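Local atomic coordinates of Mgp-operon protein 3 (Mycoplasma pneumoniae, PDB entry 6RJ1), a protein that probably mediates attachment of the bacterium to human host cells as an extracellular, membrane-bound adhesin, consistent with a role in recognising sugars. Residues G184-Q187 with D188-H191; P639-S642 with D643-A646; E197-W200 with N201-S205; K504-Q507 with F508-Q512. All coordinates share one frame; numbering follows the deposited sequence.

Contact 1 of 4, residues G184-Q187 with D188-H191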
ATOM      1  N   GLY A 184     -15.885  18.493   2.593  1.00 65.11           N
ATOM      2  CA  GLY A 184     -16.252  18.822   3.956  1.00 64.69           C
ATOM      3  C   GLY A 184     -16.394  20.323   4.120  1.00 69.00           C
ATOM      4  O   GLY A 184     -16.138  21.092   3.185  1.00 70.08           O
ATOM      5  N   VAL A 185     -16.817  20.746   5.307  1.00 63.63           N
ATOM      6  CA  VAL A 185     -17.036  22.138   5.679  1.00 62.72           C
ATOM      7  C   VAL A 185     -15.706  22.939   5.709  1.00 65.55           C
ATOM      8  O   VAL A 185     -14.668  22.356   5.992  1.00 65.78           O
ATOM      9  CB  VAL A 185     -17.834  22.136   7.013  1.00 66.57           C
ATOM     10  CG1 VAL A 185     -17.559  23.354   7.876  1.00 66.37           C
ATOM     11  CG2 VAL A 185     -19.325  21.999   6.741  1.00 66.57           C
ATOM     12  N   ALA A 186     -15.733  24.246   5.348  1.00 60.31           N
ATOM     13  CA  ALA A 186     -14.558  25.126   5.353  1.00 59.24           C
ATOM     14  C   ALA A 186     -14.113  25.381   6.790  1.00 63.35           C
ATOM     15  O   ALA A 186     -14.958  25.390   7.681  1.00 64.59           O
ATOM     16  CB  ALA A 186     -14.897  26.439   4.680  1.00 59.70           C
ATOM     17  N   GLN A 187     -12.813  25.605   7.029  1.00 59.06           N
ATOM     18  CA  GLN A 187     -12.347  25.814   8.402  1.00 58.70           C
ATOM     19  C   GLN A 187     -12.901  27.094   9.072  1.00 62.82           C
ATOM     20  O   GLN A 187     -13.035  27.074  10.291  1.00 61.66           O
ATOM     21  CB  GLN A 187     -10.816  25.703   8.536  1.00 59.54           C
ATOM     22  CG  GLN A 187      -9.973  26.767   7.864  1.00 58.88           C
ATOM     23  CD  GLN A 187      -8.512  26.643   8.251  1.00 69.69           C
ATOM     24  OE1 GLN A 187      -8.120  25.927   9.193  1.00 59.16           O
ATOM     25  NE2 GLN A 187      -7.663  27.346   7.524  1.00 60.97           N
ATOM     26  N   ASP A 188     -13.317  28.144   8.310  1.00 62.01           N
ATOM     27  CA  ASP A 188     -13.906  29.359   8.927  1.00 62.81           C
ATOM     28  C   ASP A 188     -15.267  29.085   9.565  1.00 66.22           C
ATOM     29  O   ASP A 188     -15.581  29.677  10.591  1.00 65.82           O
ATOM     30  CB  ASP A 188     -13.970  30.560   7.955  1.00 65.44           C
ATOM     31  CG  ASP A 188     -14.811  30.401   6.690  1.00 78.07           C
ATOM     32  OD1 ASP A 188     -15.155  29.246   6.337  1.00 79.02           O
ATOM     33  OD2 ASP A 188     -15.100  31.428   6.039  1.00 82.64           O
ATOM     34  N   THR A 189     -16.051  28.159   8.974  1.00 63.59           N
ATOM     35  CA  THR A 189     -17.363  27.723   9.474  1.00 63.59           C
ATOM     36  C   THR A 189     -17.160  26.891  10.749  1.00 66.73           C
ATOM     37  O   THR A 189     -17.915  27.044  11.702  1.00 66.54           O
ATOM     38  CB  THR A 189     -18.122  26.945   8.374  1.00 74.58           C
ATOM     39  OG1 THR A 189     -18.263  27.772   7.218  1.00 80.95           O
ATOM     40  CG2 THR A 189     -19.499  26.465   8.822  1.00 71.61           C
ATOM     41  N   VAL A 190     -16.131  26.027  10.764  1.00 62.69           N
ATOM     42  CA  VAL A 190     -15.803  25.175  11.910  1.00 62.20           C
ATOM     43  C   VAL A 190     -15.541  25.995  13.187  1.00 67.14           C
ATOM     44  O   VAL A 190     -16.107  25.683  14.237  1.00 68.10           O
ATOM     45  CB  VAL A 190     -14.635  24.197  11.584  1.00 64.78           C
ATOM     46  CG1 VAL A 190     -14.073  23.534  12.841  1.00 64.05           C
ATOM     47  CG2 VAL A 190     -15.064  23.146  10.569  1.00 64.26           C
ATOM     48  N   HIS A 191     -14.725  27.052  13.081  1.00 62.62           N
ATOM     49  CA  HIS A 191     -14.316  27.847  14.233  1.00 62.02           C
ATOM     50  C   HIS A 191     -15.166  29.058  14.539  1.00 67.77           C
ATOM     51  O   HIS A 191     -15.152  29.515  15.681  1.00 68.10           O
ATOM     52  CB  HIS A 191     -12.848  28.257  14.092  1.00 62.20           C
ATOM     53  CG  HIS A 191     -11.920  27.082  14.050  1.00 64.90           C
ATOM     54  ND1 HIS A 191     -11.312  26.689  12.874  1.00 66.09           N
ATOM     55  CD2 HIS A 191     -11.563  26.227  15.038  1.00 65.89           C
ATOM     56  CE1 HIS A 191     -10.584  25.633  13.186  1.00 65.38           C
ATOM     57  NE2 HIS A 191     -10.703  25.319  14.479  1.00 65.69           N
TER
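Val185 reaches over the first turn of the short helix 187-192, whose N-cap is Ala186. Its CG1, anti to the backbone N (chi1 151°), lies 3.7 Å from CB of Thr189, the two side chains meeting at about a right angle, and also touches the Val190 methyl CG2 at 3.7 Å. Both Val185 and Thr189 also touch Ser571. Asp188 turns its carboxylate back toward the cap, with OD1 3.3 Å from Ala186 CB; a negative group here would probably favour the helix start, and Lys216 forms a salt bridge with OD2. The hydroxyl of Thr189 bonds instead to Glu197, and the amide NE2 of Gln187 donates to the carbonyl of Gly214, which ties the helix start to the segment before strand 220-222. Ala186 O receives two weak bonds, from the backbone N atoms of Thr189 and Val190. The imidazole of His191 has Val190 CG1 over the centre of one face, 4.0 Å above its plane. Gln187 O takes two N-H groups from His191: the backbone N at 3.3 Å, at 155°, and, weakly, the ring ND1 at 3.1 Å.

Contact 2 of 4, residues P639-S642 with D643-A646; sequences PVKS and DQKA
Lys641 sets out with CG anti to its backbone N (chi1 -152°) and bends at chi3, while Asp643 holds CG between its own N and carbonyl carbon (chi1 73°); together these torsions bring the lysine chain slantwise across the carboxylate. The contact is made by methylene carbons: Lys641 CD lies 3.3 Å from Asp643 OD1, and CB and CG border the same oxygen. The ammonium runs on past it, NZ standing 4.7 Å from OD1, so the opposite charges probably attract without pairing directly. The backbone here folds into two overlapping type I beta turns, 641-644 and 642-645, in the long loop between strands 614-616 and 650-654. The first turn is closed by Gln644 N, which donates to Lys641 O at 2.8 Å from above the carbonyl plane, 47° out of it; the second by a weak bond of 3.4 Å from Lys645 N to Ser642 O. Val640 places its CG1 methyl against the second turn, 4.1 Å from CG of Lys645. That lysine, bent at chi2 and chi3, first follows the Ser642 carbonyl with CB and CG and then brings CE, the methylene next to the ammonium, to 3.8 Å from Ser642 OG. Further along, the Lys645 side chain lies against Phe515 and Asp517, and the backbone O of Lys645 accepts a hydrogen bond from Asn520 ND2. Ahead of the turns, Pro639 packs on Thr219 and Trp579.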
ATOM      1  N   PRO A 639      -9.210  20.941  12.883  1.00 59.55           N
ATOM      2  CA  PRO A 639     -10.605  21.409  12.705  1.00 59.68           C
ATOM      3  C   PRO A 639     -11.621  20.982  13.778  1.00 64.84           C
ATOM      4  O   PRO A 639     -12.559  20.230  13.494  1.00 64.80           O
ATOM      5  CB  PRO A 639     -10.979  20.856  11.327  1.00 61.21           C
ATOM      6  CG  PRO A 639     -10.141  19.641  11.173  1.00 65.23           C
ATOM      7  CD  PRO A 639      -8.833  19.983  11.824  1.00 60.42           C
ATOM      8  N   VAL A 640     -11.450  21.497  15.007  1.00 62.10           N
ATOM      9  CA  VAL A 640     -12.326  21.305  16.170  1.00 61.87           C
ATOM     10  C   VAL A 640     -12.426  22.668  16.867  1.00 67.35           C
ATOM     11  O   VAL A 640     -11.387  23.215  17.271  1.00 67.52           O
ATOM     12  CB  VAL A 640     -11.846  20.180  17.137  1.00 65.04           C
ATOM     13  CG1 VAL A 640     -12.579  20.234  18.478  1.00 64.41           C
ATOM     14  CG2 VAL A 640     -11.999  18.803  16.507  1.00 64.93           C
ATOM     15  N   LYS A 641     -13.669  23.222  16.981  1.00 63.77           N
ATOM     16  CA  LYS A 641     -13.954  24.515  17.626  1.00 62.82           C
ATOM     17  C   LYS A 641     -13.468  24.493  19.076  1.00 68.47           C
ATOM     18  O   LYS A 641     -13.694  23.509  19.780  1.00 67.67           O
ATOM     19  CB  LYS A 641     -15.454  24.848  17.560  1.00 64.13           C
ATOM     20  CG  LYS A 641     -15.732  26.348  17.567  1.00 85.03           C
ATOM     21  CD  LYS A 641     -17.173  26.692  17.933  1.00 97.49           C
ATOM     22  CE  LYS A 641     -18.068  26.915  16.739  1.00109.56           C
ATOM     23  NZ  LYS A 641     -19.488  27.037  17.147  1.00119.95           N
ATOM     24  N   SER A 642     -12.771  25.561  19.504  1.00 67.65           N
ATOM     25  CA  SER A 642     -12.187  25.721  20.844  1.00 68.27           C
ATOM     26  C   SER A 642     -13.097  25.274  22.000  1.00 74.80           C
ATOM     27  O   SER A 642     -12.627  24.554  22.885  1.00 75.58           O
ATOM     28  CB  SER A 642     -11.715  27.157  21.060  1.00 71.85           C
ATOM     29  OG  SER A 642     -10.462  27.187  21.724  1.00 82.59           O
ATOM     30  N   ASP A 643     -14.395  25.674  21.982  1.00 71.20           N
ATOM     31  CA  ASP A 643     -15.366  25.307  23.017  1.00 70.58           C
ATOM     32  C   ASP A 643     -15.720  23.806  23.015  1.00 75.26           C
ATOM     33  O   ASP A 643     -16.140  23.284  24.050  1.00 76.67           O
ATOM     34  CB  ASP A 643     -16.627  26.195  22.942  1.00 72.62           C
ATOM     35  CG  ASP A 643     -17.589  25.956  21.786  1.00 87.34           C
ATOM     36  OD1 ASP A 643     -17.247  25.173  20.876  1.00 89.42           O
ATOM     37  OD2 ASP A 643     -18.691  26.552  21.800  1.00 94.46           O
ATOM     38  N   GLN A 644     -15.542  23.117  21.863  1.00 70.63           N
ATOM     39  CA  GLN A 644     -15.823  21.685  21.717  1.00 70.33           C
ATOM     40  C   GLN A 644     -14.608  20.772  21.968  1.00 73.32           C
ATOM     41  O   GLN A 644     -14.748  19.550  21.887  1.00 72.69           O
ATOM     42  CB  GLN A 644     -16.435  21.386  20.340  1.00 71.88           C
ATOM     43  CG  GLN A 644     -17.927  21.104  20.383  1.00 91.17           C
ATOM     44  CD  GLN A 644     -18.721  22.368  20.194  1.00114.68           C
ATOM     45  OE1 GLN A 644     -19.034  22.767  19.070  1.00113.28           O
ATOM     46  NE2 GLN A 644     -19.059  23.032  21.290  1.00105.02           N
ATOM     47  N   LYS A 645     -13.434  21.353  22.282  1.00 69.27           N
ATOM     48  CA  LYS A 645     -12.193  20.602  22.498  1.00 68.97           C
ATOM     49  C   LYS A 645     -12.275  19.567  23.639  1.00 74.87           C
ATOM     50  O   LYS A 645     -11.761  18.465  23.489  1.00 75.25           O
ATOM     51  CB  LYS A 645     -10.991  21.542  22.690  1.00 69.95           C
ATOM     52  CG  LYS A 645     -10.582  22.256  21.406  1.00 76.01           C
ATOM     53  CD  LYS A 645      -9.084  22.498  21.293  1.00 79.45           C
ATOM     54  CE  LYS A 645      -8.639  23.819  21.887  1.00 86.82           C
ATOM     55  NZ  LYS A 645      -7.275  24.198  21.432  1.00 96.12           N
ATOM     56  N   ALA A 646     -12.922  19.909  24.756  1.00 71.90           N
ATOM     57  CA  ALA A 646     -13.052  19.008  25.901  1.00 71.45           C
ATOM     58  C   ALA A 646     -14.060  17.875  25.675  1.00 76.05           C
ATOM     59  O   ALA A 646     -13.926  16.810  26.276  1.00 75.53           O
ATOM     60  CB  ALA A 646     -13.429  19.800  27.138  1.00 71.64           C
TER

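Contact 3 of 4, residues E197-W200 with N201-S205; sequences ESSW and NSQRS
Trp200 O takes two backbone N-H groups, that of Arg204 at 2.8 Å, nearly in line with the carbonyl bond, and more weakly that of Gln203. Ser199 O is also gripped twice: Gln203 N donates at 3.1 Å, and the Ser202 hydroxyl, folded back over its own backbone, adds a weak bond of 3.3 Å. The Gln203 N-H is thus shared between successive carbonyls. Side chains gather round the indole, which leaves the turn with CG anti to the backbone N (chi1 171°). Arg204 CB sits over one indole face, and the extended arginine then turns its guanidinium almost upright to the ring, the planes 82° apart. Arg204 NH2 comes within 3.4 Å of Trp200 NE1; both are donors, and they share an acceptor, Asn212 O, hydrogen-bonded by the indole N-H and weakly by the arginine, which probably accounts for their closeness. Asn201 approaches from another side: its OD1 lies in the indole plane at the ring edge, 3.8 Å from CD1, with the amide turned 83° to the ring, while its CA covers one face of the guanidinium. Leu209 and Pro215 also pack on the tryptophan. Gln203 OE1 lies 3.9 Å from Ser199 CB, whose hydroxyl bonds to Gln196 O. This is a short helix at the surface, beginning at Trp200, led in by the 3-10 turn 197-198 and started at Ser199, an N-cap residue without a side-chain capping bond.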
ATOM      1  N   GLU A 197     -18.596  33.748   9.839  1.00 79.30           N
ATOM      2  CA  GLU A 197     -17.333  33.472   9.146  1.00 79.66           C
ATOM      3  C   GLU A 197     -16.542  34.737   8.790  1.00 84.42           C
ATOM      4  O   GLU A 197     -15.314  34.677   8.705  1.00 85.43           O
ATOM      5  CB  GLU A 197     -17.563  32.614   7.885  1.00 81.08           C
ATOM      6  CG  GLU A 197     -18.187  31.249   8.143  1.00 91.81           C
ATOM      7  CD  GLU A 197     -19.662  31.126   7.806  1.00111.50           C
ATOM      8  OE1 GLU A 197     -20.369  32.161   7.797  1.00106.73           O
ATOM      9  OE2 GLU A 197     -20.111  29.986   7.546  1.00100.97           O
ATOM     10  N   SER A 198     -17.241  35.873   8.594  1.00 79.77           N
ATOM     11  CA  SER A 198     -16.673  37.177   8.231  1.00 79.02           C
ATOM     12  C   SER A 198     -15.695  37.764   9.268  1.00 82.59           C
ATOM     13  O   SER A 198     -14.942  38.684   8.937  1.00 83.22           O
ATOM     14  CB  SER A 198     -17.790  38.175   7.937  1.00 81.75           C
ATOM     15  OG  SER A 198     -18.649  38.349   9.054  1.00 88.51           O
ATOM     16  N   SER A 199     -15.697  37.237  10.508  1.00 77.68           N
ATOM     17  CA  SER A 199     -14.827  37.709  11.588  1.00 76.70           C
ATOM     18  C   SER A 199     -13.496  36.942  11.666  1.00 77.22           C
ATOM     19  O   SER A 199     -12.777  37.061  12.663  1.00 76.04           O
ATOM     20  CB  SER A 199     -15.569  37.684  12.924  1.00 81.32           C
ATOM     21  OG  SER A 199     -16.056  36.388  13.228  1.00 91.98           O
ATOM     22  N   TRP A 200     -13.160  36.191  10.588  1.00 71.96           N
ATOM     23  CA  TRP A 200     -11.941  35.387  10.440  1.00 70.67           C
ATOM     24  C   TRP A 200     -10.678  36.232  10.613  1.00 76.51           C
ATOM     25  O   TRP A 200      -9.931  35.981  11.545  1.00 76.66           O
ATOM     26  CB  TRP A 200     -11.940  34.620   9.101  1.00 68.17           C
ATOM     27  CG  TRP A 200     -10.647  33.940   8.759  1.00 68.69           C
ATOM     28  CD1 TRP A 200      -9.603  34.468   8.057  1.00 71.41           C
ATOM     29  CD2 TRP A 200     -10.285  32.578   9.046  1.00 68.41           C
ATOM     30  NE1 TRP A 200      -8.598  33.538   7.922  1.00 70.49           N
ATOM     31  CE2 TRP A 200      -8.999  32.362   8.504  1.00 72.07           C
ATOM     32  CE3 TRP A 200     -10.943  31.505   9.673  1.00 69.35           C
ATOM     33  CZ2 TRP A 200      -8.342  31.127   8.602  1.00 71.20           C
ATOM     34  CZ3 TRP A 200     -10.285  30.285   9.780  1.00 70.53           C
ATOM     35  CH2 TRP A 200      -9.002  30.104   9.249  1.00 71.04           C
ATOM     36  N   ASN A 201     -10.461  37.243   9.747  1.00 74.26           N
ATOM     37  CA  ASN A 201      -9.289  38.137   9.742  1.00 74.66           C
ATOM     38  C   ASN A 201      -8.970  38.809  11.080  1.00 78.81           C
ATOM     39  O   ASN A 201      -7.793  39.018  11.381  1.00 78.80           O
ATOM     40  CB  ASN A 201      -9.437  39.214   8.666  1.00 77.49           C
ATOM     41  CG  ASN A 201      -9.590  38.684   7.257  1.00107.03           C
ATOM     42  OD1 ASN A 201      -8.724  37.964   6.731  1.00 92.67           O
ATOM     43  ND2 ASN A 201     -10.701  39.043   6.613  1.00103.43           N
ATOM     44  N   SER A 202      -9.995  39.162  11.866  1.00 75.14           N
ATOM     45  CA  SER A 202      -9.815  39.850  13.145  1.00 75.04           C
ATOM     46  C   SER A 202      -9.682  38.930  14.360  1.00 79.09           C
ATOM     47  O   SER A 202      -9.113  39.352  15.373  1.00 79.71           O
ATOM     48  CB  SER A 202     -10.935  40.860  13.371  1.00 77.55           C
ATOM     49  OG  SER A 202     -12.207  40.260  13.196  1.00 85.94           O
ATOM     50  N   GLN A 203     -10.222  37.699  14.282  1.00 74.18           N
ATOM     51  CA  GLN A 203     -10.201  36.764  15.413  1.00 73.47           C
ATOM     52  C   GLN A 203      -9.383  35.484  15.200  1.00 75.74           C
ATOM     53  O   GLN A 203      -9.256  34.716  16.151  1.00 75.23           O
ATOM     54  CB  GLN A 203     -11.626  36.412  15.839  1.00 74.81           C
ATOM     55  CG  GLN A 203     -12.210  37.380  16.847  1.00 93.85           C
ATOM     56  CD  GLN A 203     -13.663  37.083  17.105  1.00117.49           C
ATOM     57  OE1 GLN A 203     -14.543  37.821  16.658  1.00113.31           O
ATOM     58  NE2 GLN A 203     -13.956  36.000  17.819  1.00110.99           N
ATOM     59  N   ARG A 204      -8.810  35.262  13.993  1.00 71.36           N
ATOM     60  CA  ARG A 204      -7.982  34.089  13.683  1.00 71.18           C
ATOM     61  C   ARG A 204      -6.817  33.920  14.664  1.00 76.74           C
ATOM     62  O   ARG A 204      -6.523  32.800  15.077  1.00 76.44           O
ATOM     63  CB  ARG A 204      -7.482  34.094  12.219  1.00 70.55           C
ATOM     64  CG  ARG A 204      -6.837  35.395  11.735  1.00 77.05           C
ATOM     65  CD  ARG A 204      -5.800  35.142  10.670  1.00 82.73           C
ATOM     66  NE  ARG A 204      -5.381  36.391  10.037  1.00 87.39           N
ATOM     67  CZ  ARG A 204      -5.421  36.635   8.733  1.00 94.76           C
ATOM     68  NH1 ARG A 204      -5.023  37.805   8.260  1.00 80.31           N
ATOM     69  NH2 ARG A 204      -5.957  35.755   7.903  1.00 80.82           N
ATOM     70  N   SER A 205      -6.197  35.052  15.056  1.00 74.62           N
ATOM     71  CA  SER A 205      -5.071  35.177  15.977  1.00 74.88           C
ATOM     72  C   SER A 205      -5.348  34.507  17.335  1.00 79.42           C
ATOM     73  O   SER A 205      -4.503  33.739  17.822  1.00 79.88           O
ATOM     74  CB  SER A 205      -4.726  36.651  16.165  1.00 79.12           C
ATOM     75  OG  SER A 205      -3.519  36.828  16.886  1.00 92.05           O
TER

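Contact 4 of 4, residues K504-Q507 with F508-Q512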
ATOM      1  N   LYS A 504       9.371  16.645  11.467  1.00 62.19           N
ATOM      2  CA  LYS A 504       8.260  17.399  10.918  1.00 61.11           C
ATOM      3  C   LYS A 504       7.420  16.497  10.003  1.00 65.00           C
ATOM      4  O   LYS A 504       6.191  16.543  10.067  1.00 64.10           O
ATOM      5  CB  LYS A 504       8.771  18.647  10.173  1.00 62.48           C
ATOM      6  CG  LYS A 504       7.786  19.820  10.185  1.00 66.85           C
ATOM      7  CD  LYS A 504       7.709  20.543  11.543  1.00 72.67           C
ATOM      8  CE  LYS A 504       8.493  21.833  11.601  1.00 79.33           C
ATOM      9  NZ  LYS A 504       9.950  21.600  11.713  1.00 93.66           N
ATOM     10  N   GLN A 505       8.084  15.628   9.214  1.00 61.22           N
ATOM     11  CA  GLN A 505       7.408  14.699   8.315  1.00 61.10           C
ATOM     12  C   GLN A 505       6.559  13.668   9.057  1.00 64.68           C
ATOM     13  O   GLN A 505       5.485  13.303   8.563  1.00 64.05           O
ATOM     14  CB  GLN A 505       8.388  14.045   7.342  1.00 62.73           C
ATOM     15  CG  GLN A 505       8.591  14.882   6.083  1.00 65.19           C
ATOM     16  CD  GLN A 505       9.720  14.368   5.239  1.00 77.62           C
ATOM     17  OE1 GLN A 505      10.896  14.504   5.588  1.00 67.84           O
ATOM     18  NE2 GLN A 505       9.384  13.780   4.100  1.00 71.63           N
ATOM     19  N   LYS A 506       7.006  13.248  10.266  1.00 60.67           N
ATOM     20  CA  LYS A 506       6.261  12.326  11.132  1.00 59.72           C
ATOM     21  C   LYS A 506       5.026  13.068  11.655  1.00 63.50           C
ATOM     22  O   LYS A 506       3.908  12.551  11.553  1.00 62.46           O
ATOM     23  CB  LYS A 506       7.134  11.848  12.305  1.00 60.90           C
ATOM     24  CG  LYS A 506       6.503  10.722  13.133  1.00 67.23           C
ATOM     25  CD  LYS A 506       7.462  10.128  14.177  1.00 75.06           C
ATOM     26  CE  LYS A 506       7.458  10.866  15.491  1.00 85.18           C
ATOM     27  NZ  LYS A 506       8.420  10.261  16.452  1.00 92.88           N
ATOM     28  N   GLN A 507       5.249  14.305  12.181  1.00 59.91           N
ATOM     29  CA  GLN A 507       4.240  15.215  12.732  1.00 59.34           C
ATOM     30  C   GLN A 507       3.090  15.410  11.748  1.00 62.45           C
ATOM     31  O   GLN A 507       1.938  15.318  12.155  1.00 61.59           O
ATOM     32  CB  GLN A 507       4.860  16.572  13.094  1.00 60.28           C
ATOM     33  CG  GLN A 507       5.708  16.567  14.359  1.00 65.53           C
ATOM     34  CD  GLN A 507       6.442  17.878  14.559  1.00 78.27           C
ATOM     35  OE1 GLN A 507       5.896  18.970  14.383  1.00 71.72           O
ATOM     36  NE2 GLN A 507       7.699  17.802  14.944  1.00 73.17           N
ATOM     37  N   PHE A 508       3.403  15.607  10.447  1.00 57.37           N
ATOM     38  CA  PHE A 508       2.405  15.764   9.390  1.00 55.76           C
ATOM     39  C   PHE A 508       1.446  14.576   9.318  1.00 60.23           C
ATOM     40  O   PHE A 508       0.237  14.783   9.290  1.00 60.73           O
ATOM     41  CB  PHE A 508       3.082  15.976   8.025  1.00 56.36           C
ATOM     42  CG  PHE A 508       3.274  17.428   7.669  1.00 56.39           C
ATOM     43  CD1 PHE A 508       2.217  18.188   7.185  1.00 57.76           C
ATOM     44  CD2 PHE A 508       4.513  18.041   7.825  1.00 57.59           C
ATOM     45  CE1 PHE A 508       2.394  19.529   6.856  1.00 58.26           C
ATOM     46  CE2 PHE A 508       4.683  19.396   7.518  1.00 59.45           C
ATOM     47  CZ  PHE A 508       3.618  20.134   7.058  1.00 57.09           C
ATOM     48  N   VAL A 509       1.984  13.348   9.320  1.00 56.73           N
ATOM     49  CA  VAL A 509       1.207  12.110   9.233  1.00 56.99           C
ATOM     50  C   VAL A 509       0.390  11.917  10.506  1.00 63.09           C
ATOM     51  O   VAL A 509      -0.829  11.740  10.425  1.00 62.97           O
ATOM     52  CB  VAL A 509       2.101  10.876   8.907  1.00 60.28           C
ATOM     53  CG1 VAL A 509       1.292   9.579   8.878  1.00 59.78           C
ATOM     54  CG2 VAL A 509       2.853  11.073   7.590  1.00 59.82           C
ATOM     55  N   GLU A 510       1.063  11.992  11.674  1.00 60.51           N
ATOM     56  CA  GLU A 510       0.485  11.792  13.004  1.00 59.66           C
ATOM     57  C   GLU A 510      -0.560  12.822  13.397  1.00 62.80           C
ATOM     58  O   GLU A 510      -1.508  12.464  14.096  1.00 64.23           O
ATOM     59  CB  GLU A 510       1.577  11.699  14.073  1.00 60.89           C
ATOM     60  CG  GLU A 510       2.345  10.382  14.048  1.00 71.56           C
ATOM     61  CD  GLU A 510       3.384  10.191  15.140  1.00 97.07           C
ATOM     62  OE1 GLU A 510       3.777  11.190  15.789  1.00 98.96           O
ATOM     63  OE2 GLU A 510       3.810   9.032  15.345  1.00 89.66           O
ATOM     64  N   ASN A 511      -0.401  14.085  12.975  1.00 56.92           N
ATOM     65  CA  ASN A 511      -1.365  15.132  13.320  1.00 56.05           C
ATOM     66  C   ASN A 511      -2.695  14.933  12.617  1.00 60.46           C
ATOM     67  O   ASN A 511      -3.739  15.273  13.167  1.00 59.75           O
ATOM     68  CB  ASN A 511      -0.800  16.538  13.084  1.00 51.70           C
ATOM     69  CG  ASN A 511       0.294  16.917  14.042  1.00 66.42           C
ATOM     70  OD1 ASN A 511       0.600  16.195  15.007  1.00 66.03           O
ATOM     71  ND2 ASN A 511       0.930  18.053  13.788  1.00 54.97           N
ATOM     72  N   GLN A 512      -2.664  14.338  11.425  1.00 58.35           N
ATOM     73  CA  GLN A 512      -3.882  14.083  10.671  1.00 58.02           C
ATOM     74  C   GLN A 512      -4.582  12.793  11.128  1.00 61.83           C
ATOM     75  O   GLN A 512      -5.712  12.558  10.713  1.00 62.46           O
ATOM     76  CB  GLN A 512      -3.617  14.119   9.154  1.00 58.99           C
ATOM     77  CG  GLN A 512      -4.741  14.816   8.407  1.00 59.70           C
ATOM     78  CD  GLN A 512      -4.373  15.272   7.024  1.00 64.69           C
ATOM     79  OE1 GLN A 512      -4.992  14.864   6.041  1.00 59.58           O
ATOM     80  NE2 GLN A 512      -3.390  16.160   6.920  1.00 49.57           N
TER
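Lys506 and Glu510, one turn apart on helix 503-511, slant across each other: CG of the lysine meets the carboxylate carbon CD at 3.7 Å, and CE approaches OE1 at the same distance. Lys506 leaves with CG opposite the backbone N (chi1 -171°) and bends at chi3, which carries its methylenes past the carboxylate. Lys504 CG likewise rests on Phe508 CE2 at 4.1 Å, and that ring turns its edge, at CD2, to the carbonyl O of Lys504. Three i to i+4 backbone bonds carry these side chains: Phe508 N to Lys504 O at 3.0 Å, Glu510 N to Lys506 O at 2.9 Å and almost straight (178°), and Asn511 N to Gln507 O at 2.8 Å. The next shell fixes the ends. Arg689 makes a cation-pi contact with the Phe508 ring, and the Asn511 amide bonds to Lys529 through OD1 and to the Leu601 carbonyl through ND2. Gln507 NE2 donates to Asp503 at the helix start. Glu510 OE2 is held by Thr534 OG1, whereas Lys506 NZ has a long, weak ion pair with Glu497. With NZ still 4.8 Å from Glu510 OE1, the lysine meets its helix neighbour through methylenes, and the attraction between their charges is probably only a modest addition.

How the contacts relate
From the N terminus, contact 1 comes first, then contact 3, contact 4 and last contact 2. Each is local, closing a turn or joining neighbouring turns of a helix, so the four lie in series and none nests or crosses. Contacts 1 and 3 bring together the successive helices 187-192 and 200-203: Trp200 lies on Gln187 and Asp188. Contact 1 also meets contact 2, although they are far apart in sequence, where Val190 and His191 pack on residues 639-641; this joins helix 187-192 to the loop before strand 650-654. Helix 503-511 stands apart, the nearest atoms of contacts 2 and 4 being about 7 Å from each other, and it packs against strand 549-563.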